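Long-range contacts in photosystem II assembly protein Ycf48 (Thermosynechococcus elongatus, PDB 5OJ5), which probably helps photosystem II to assemble in its early stages and to replace photodamaged D1, and binds the C-terminal extension of the D1 precursor: residues W70-N75 with N103-Q108; G109-I114 with H123-G128. All coordinates share one frame; numbering follows the deposited sequence. Where two conformers were deposited one is given.

Overall arrangement
Following the chain from its N terminus, two blades of the seven-bladed propeller come in turn. Strand 69-73 belongs to the four-stranded sheet that starts with strand 58-63, and contact 1 closes a loop of 27 residues by bringing 70-75 against 103-108, on the innermost strand of the next sheet. Contact 2 follows in series and closes a shorter loop, the hairpin of strands 111-117 and 120-124 within that second sheet. The two loops neither overlap nor cross, yet the contacts touch: the Trp70 indole of contact 1 reaches the turn at Gly127 of contact 2, and Phe107 packs on Gly112. Contact 1 thus joins blade to blade, contact 2 strand to strand.

Contact 1. Residues W70-N75 with N103-Q108; sequences WLVGVN and NSVSFQ
Val72 and Val105 mark the closest approach of two strands from different sheets, their CA atoms 6.7 Å apart. Strand 70-73 runs nearly antiparallel to 103-108, at 166° between the chain directions, but no hydrogen bond joins the two segments; they meet face to face through side chains. Trp70, Val72, Val105 and Phe107 all point their CB atoms toward the opposite strand.

The valines pack across each other: Val72 CG1 comes to 3.9 Å from Val105 CB, while Val72 CG2 lies beside Val105 CG1. Val105 carries CG1 between its backbone N and carbonyl carbon (chi1 57°), and from there the methyl also meets the carbonyl oxygen of Trp70. Further along, the pyrrole part of the indole lies near the Phe107 ring, with planes only 16° apart but slid so far that the rings barely overlap; the centroids are 4.9 Å apart. The touching is done by Trp70 CD1, which sits 3.5 Å from Phe107 CE2 and equally close to CZ. Trp70 NE1 is satisfied by Gly127 O, and the indole meets Trp131 edge-to-face. Ile114, on the strand next to 103-108, packs against both valines.

Cohesion between the segments is therefore apolar and buried. Polar ties between the blades run beside it: Asp60 OD2 accepts from Val105 N, Ser62 OG bonds to Phe107 N, and the backbones of Gly73 and Phe102 are hydrogen-bonded, while strand 70-73 contributes the apolar side chains that pack on 103-108.

Contact 2. Residues G109-I114 with H123-G128; sequences GNEGWI and HTTDGG
Gly112 and Thr124 form an antiparallel hydrogen-bonded pair, with Gly112 N donating to Thr124 O and Thr124 N to Gly112 O, both at 2.9 Å. Next to it Trp113 and His123 make a non-hydrogen-bonded pair. Beyond the end of the ladder, Gly127 N reaches Asn110 O at 2.9 Å, which ties the turn after strand 120-124 to the turn that leads into strand 111-117. Two CA-H...O contacts, from Glu111 CA to Thr124 O and from His123 CA to Gly112 O, supplement the ladder.

Among the side chains, His123 NE2 donates to Glu111 OE2 at 2.8 Å in a nearly straight bond. The oxygen lies in the imidazole plane and uses its anti lone pair, although the carboxylate is turned 54° from the ring. Glu111 reaches across as an extended chain, and its OE1 is held by Gly153 N, so both carboxylate oxygens are gripped.

The aromatic contact falls on the same side of the sheet. His123 CG stands anti to the backbone N (chi1 179°), and the ring lies beside the indole with CD2 3.4 Å above the centre of one Trp113 face; the planes are inclined at 46°. On the other side, Thr124 CG2 rests 3.5 Å from Gly112 N, where a glycine offers no side chain to oppose it. The Asn110 amide lies against Gly127, with Asn110 OD1 3.3 Å from Gly127 CA, again with no side chain in the way.

Thr124 OG1 accepts from Asp126 N, an ST turn, and from Gly128 N, and also bonds to Ser130 O; Asp126 OD2 bonds to Ser130 OG. With Trp131, this turn after strand 120-124 is consistent with an Asp-box (BNR motif) in a blade of the seven-bladed propeller.

Contact 1. Residues W70-N75 with N103-Q108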
loop_
_atom_site.group_PDB
_atom_site.type_symbol
_atom_site.label_atom_id
_atom_site.label_comp_id
_atom_site.label_asym_id
_atom_site.label_seq_id
_atom_site.Cartn_x
_atom_site.Cartn_y
_atom_site.Cartn_z
ATOM N N TRP A 70 -11.129 -8.897 -0.775
ATOM C CA TRP A 70 -11.812 -7.680 -1.194
ATOM C C TRP A 70 -10.808 -6.659 -1.686
ATOM O O TRP A 70 -9.695 -6.557 -1.142
ATOM C CB TRP A 70 -12.611 -7.082 -0.010
ATOM C CG TRP A 70 -13.800 -7.909 0.394
ATOM C CD1 TRP A 70 -13.803 -8.982 1.219
ATOM C CD2 TRP A 70 -15.137 -7.733 -0.055
ATOM N NE1 TRP A 70 -15.084 -9.514 1.296
ATOM C CE2 TRP A 70 -15.920 -8.731 0.553
ATOM C CE3 TRP A 70 -15.754 -6.799 -0.888
ATOM C CZ2 TRP A 70 -17.308 -8.838 0.347
ATOM C CZ3 TRP A 70 -17.153 -6.910 -1.046
ATOM C CH2 TRP A 70 -17.886 -7.901 -0.426
ATOM N N LEU A 71 -11.226 -5.863 -2.657
ATOM C CA LEU A 71 -10.455 -4.709 -3.091
ATOM C C LEU A 71 -11.371 -3.491 -3.132
ATOM O O LEU A 71 -12.607 -3.612 -3.233
ATOM C CB LEU A 71 -9.735 -4.955 -4.410
ATOM C CG LEU A 71 -10.557 -5.252 -5.678
ATOM C CD1 LEU A 71 -11.210 -3.970 -6.243
ATOM C CD2 LEU A 71 -9.689 -5.917 -6.737
ATOM N N VAL A 72 -10.743 -2.317 -3.022
ATOM C CA VAL A 72 -11.475 -1.064 -2.947
ATOM C C VAL A 72 -10.750 -0.004 -3.763
ATOM O O VAL A 72 -9.528 -0.072 -3.969
ATOM C CB VAL A 72 -11.667 -0.555 -1.496
ATOM C CG1 VAL A 72 -12.414 -1.569 -0.668
ATOM C CG2 VAL A 72 -10.329 -0.199 -0.839
ATOM N N GLY A 73 -11.490 1.036 -4.165
ATOM C CA GLY A 73 -10.844 2.158 -4.828
ATOM C C GLY A 73 -11.745 3.338 -5.009
ATOM O O GLY A 73 -12.681 3.595 -4.240
ATOM N N VAL A 74 -11.448 4.063 -6.089
ATOM C CA VAL A 74 -12.093 5.331 -6.425
ATOM C C VAL A 74 -13.552 5.090 -6.800
ATOM O O VAL A 74 -13.915 4.006 -7.267
ATOM C CB VAL A 74 -11.271 5.958 -7.575
ATOM C CG1 VAL A 74 -11.912 7.182 -8.171
ATOM C CG2 VAL A 74 -9.872 6.334 -7.060
ATOM N N ASN A 75 -14.401 6.118 -6.599
ATOM C CA ASN A 75 -15.819 6.039 -6.926
ATOM C C ASN A 75 -16.517 4.910 -6.201
ATOM O O ASN A 75 -17.349 4.198 -6.769
ATOM C CB ASN A 75 -16.025 5.992 -8.420
ATOM C CG ASN A 75 -15.510 7.240 -9.098
ATOM O OD1 ASN A 75 -15.085 7.172 -10.237
ATOM N ND2 ASN A 75 -15.521 8.392 -8.390
ATOM N N ASN A 103 -9.826 4.403 0.408
ATOM C CA ASN A 103 -8.384 4.472 0.484
ATOM C C ASN A 103 -7.768 3.189 1.039
ATOM O O ASN A 103 -6.590 2.926 0.790
ATOM C CB ASN A 103 -7.990 5.666 1.458
ATOM C CG ASN A 103 -8.158 6.985 0.899
ATOM O OD1 ASN A 103 -7.954 7.214 -0.285
ATOM N ND2 ASN A 103 -8.476 7.909 1.774
ATOM N N SER A 104 -8.518 2.438 1.853
ATOM C CA SER A 104 -7.908 1.400 2.670
ATOM C C SER A 104 -8.966 0.374 3.007
ATOM O O SER A 104 -10.088 0.735 3.364
ATOM C CB SER A 104 -7.331 2.037 3.919
ATOM O OG SER A 104 -6.777 1.134 4.843
ATOM N N VAL A 105 -8.590 -0.911 2.923
ATOM C CA VAL A 105 -9.428 -2.015 3.373
ATOM C C VAL A 105 -8.538 -2.959 4.161
ATOM O O VAL A 105 -7.384 -3.204 3.781
ATOM C CB VAL A 105 -10.129 -2.740 2.206
ATOM C CG1 VAL A 105 -9.132 -3.281 1.150
ATOM C CG2 VAL A 105 -11.058 -3.858 2.697
ATOM N N SER A 106 -9.069 -3.500 5.266
ATOM C CA SER A 106 -8.267 -4.409 6.087
ATOM C C SER A 106 -9.171 -5.413 6.753
ATOM O O SER A 106 -10.112 -5.023 7.456
ATOM C CB SER A 106 -7.511 -3.606 7.131
ATOM O OG SER A 106 -6.737 -4.434 7.977
ATOM N N PHE A 107 -8.837 -6.686 6.595
ATOM C CA PHE A 107 -9.513 -7.789 7.291
ATOM C C PHE A 107 -8.554 -8.463 8.254
ATOM O O PHE A 107 -7.347 -8.571 8.013
ATOM C CB PHE A 107 -9.986 -8.852 6.283
ATOM C CG PHE A 107 -11.293 -8.477 5.623
ATOM C CD1 PHE A 107 -12.502 -8.972 6.127
ATOM C CD2 PHE A 107 -11.338 -7.605 4.524
ATOM C CE1 PHE A 107 -13.713 -8.631 5.572
ATOM C CE2 PHE A 107 -12.592 -7.250 3.955
ATOM C CZ PHE A 107 -13.762 -7.766 4.495
ATOM N N GLN A 108 -9.136 -8.960 9.338
ATOM C CA GLN A 108 -8.479 -9.950 10.206
ATOM C C GLN A 108 -9.538 -11.042 10.372
ATOM O O GLN A 108 -10.545 -10.851 11.069
ATOM C CB GLN A 108 -8.059 -9.335 11.531
ATOM C CG GLN A 108 -7.418 -10.348 12.474
ATOM C CD GLN A 108 -6.282 -11.086 11.815
ATOM O OE1 GLN A 108 -6.275 -12.338 11.788
ATOM N NE2 GLN A 108 -5.322 -10.376 11.318
#

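Contact 2. Residues G109-I114 with H123-G128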
loop_
_atom_site.group_PDB
_atom_site.type_symbol
_atom_site.label_atom_id
_atom_site.label_comp_id
_atom_site.label_asym_id
_atom_site.label_seq_id
_atom_site.Cartn_x
_atom_site.Cartn_y
_atom_site.Cartn_z
ATOM N N GLY A 109 -9.363 -12.130 9.651
ATOM C CA GLY A 109 -10.457 -13.104 9.550
ATOM C C GLY A 109 -11.683 -12.454 8.942
ATOM O O GLY A 109 -11.586 -11.640 8.016
ATOM N N ASN A 110 -12.868 -12.777 9.462
ATOM C CA ASN A 110 -14.113 -12.258 8.900
ATOM C C ASN A 110 -14.405 -10.818 9.294
ATOM O O ASN A 110 -15.402 -10.262 8.809
ATOM C CB ASN A 110 -15.304 -13.149 9.268
ATOM C CG ASN A 110 -15.700 -14.133 8.129
ATOM O OD1 ASN A 110 -15.127 -14.160 7.059
ATOM N ND2 ASN A 110 -16.720 -14.908 8.386
ATOM N N GLU A 111 -13.598 -10.200 10.171
ATOM C CA GLU A 111 -13.810 -8.810 10.540
ATOM C C GLU A 111 -13.054 -7.904 9.577
ATOM O O GLU A 111 -11.839 -8.036 9.433
ATOM C CB GLU A 111 -13.372 -8.522 11.960
ATOM C CG GLU A 111 -13.819 -7.142 12.337
ATOM C CD GLU A 111 -13.688 -6.843 13.821
ATOM O OE1 GLU A 111 -12.804 -7.420 14.532
ATOM O OE2 GLU A 111 -14.546 -6.027 14.347
ATOM N N GLY A 112 -13.776 -6.994 8.920
ATOM C CA GLY A 112 -13.179 -6.117 7.945
ATOM C C GLY A 112 -13.627 -4.680 8.111
ATOM O O GLY A 112 -14.695 -4.385 8.639
ATOM N N TRP A 113 -12.778 -3.799 7.591
ATOM C CA TRP A 113 -12.975 -2.365 7.704
ATOM C C TRP A 113 -12.577 -1.708 6.390
ATOM O O TRP A 113 -11.594 -2.124 5.761
ATOM C CB TRP A 113 -12.066 -1.784 8.791
ATOM C CG TRP A 113 -12.154 -2.432 10.133
ATOM C CD1 TRP A 113 -11.609 -3.622 10.506
ATOM C CD2 TRP A 113 -12.821 -1.924 11.284
ATOM N NE1 TRP A 113 -11.884 -3.883 11.839
ATOM C CE2 TRP A 113 -12.625 -2.853 12.333
ATOM C CE3 TRP A 113 -13.536 -0.748 11.540
ATOM C CZ2 TRP A 113 -13.130 -2.638 13.624
ATOM C CZ3 TRP A 113 -14.057 -0.541 12.823
ATOM C CH2 TRP A 113 -13.833 -1.480 13.833
ATOM N N ILE A 114 -13.313 -0.679 5.996
ATOM C CA ILE A 114 -12.957 0.175 4.856
ATOM C C ILE A 114 -13.036 1.611 5.337
ATOM O O ILE A 114 -13.987 1.976 6.034
ATOM C CB ILE A 114 -13.942 -0.018 3.684
ATOM C CG1 ILE A 114 -13.862 -1.454 3.147
ATOM C CG2 ILE A 114 -13.648 0.991 2.567
ATOM C CD1 ILE A 114 -15.034 -1.809 2.227
ATOM N N HIS A 123 -17.804 -1.342 8.064
ATOM C CA HIS A 123 -17.386 -2.441 8.907
ATOM C C HIS A 123 -18.225 -3.664 8.604
ATOM O O HIS A 123 -19.441 -3.577 8.364
ATOM C CB HIS A 123 -17.537 -1.999 10.377
ATOM C CG HIS A 123 -17.163 -3.035 11.398
ATOM N ND1 HIS A 123 -18.068 -3.517 12.308
ATOM C CD2 HIS A 123 -15.988 -3.618 11.694
ATOM C CE1 HIS A 123 -17.466 -4.365 13.124
ATOM N NE2 HIS A 123 -16.201 -4.462 12.762
ATOM N N THR A 124 -17.598 -4.823 8.713
ATOM C CA THR A 124 -18.259 -6.117 8.570
ATOM C C THR A 124 -17.696 -7.071 9.615
ATOM O O THR A 124 -16.510 -7.020 9.951
ATOM C CB THR A 124 -18.043 -6.699 7.132
ATOM O OG1 THR A 124 -18.746 -7.932 7.019
ATOM C CG2 THR A 124 -16.594 -6.977 6.806
ATOM N N THR A 125 -18.538 -7.994 10.051
ATOM C CA THR A 125 -18.093 -9.098 10.883
ATOM C C THR A 125 -18.321 -10.443 10.231
ATOM O O THR A 125 -18.056 -11.469 10.864
ATOM C CB THR A 125 -18.750 -9.068 12.260
ATOM O OG1 THR A 125 -20.156 -9.139 12.063
ATOM C CG2 THR A 125 -18.380 -7.825 13.002
ATOM N N ASP A 126 -18.791 -10.477 8.990
ATOM C CA ASP A 126 -19.116 -11.745 8.341
ATOM C C ASP A 126 -18.423 -11.883 6.995
ATOM O O ASP A 126 -18.940 -12.533 6.083
ATOM C CB ASP A 126 -20.642 -11.938 8.218
ATOM C CG ASP A 126 -21.319 -10.874 7.379
ATOM O OD1 ASP A 126 -20.621 -10.070 6.742
ATOM O OD2 ASP A 126 -22.580 -10.875 7.335
ATOM N N GLY A 127 -17.221 -11.330 6.878
ATOM C CA GLY A 127 -16.486 -11.498 5.648
ATOM C C GLY A 127 -17.010 -10.645 4.520
ATOM O O GLY A 127 -16.782 -10.971 3.344
ATOM N N GLY A 128 -17.702 -9.546 4.836
ATOM C CA GLY A 128 -18.212 -8.671 3.827
ATOM C C GLY A 128 -19.531 -9.099 3.214
ATOM O O GLY A 128 -19.964 -8.496 2.231
#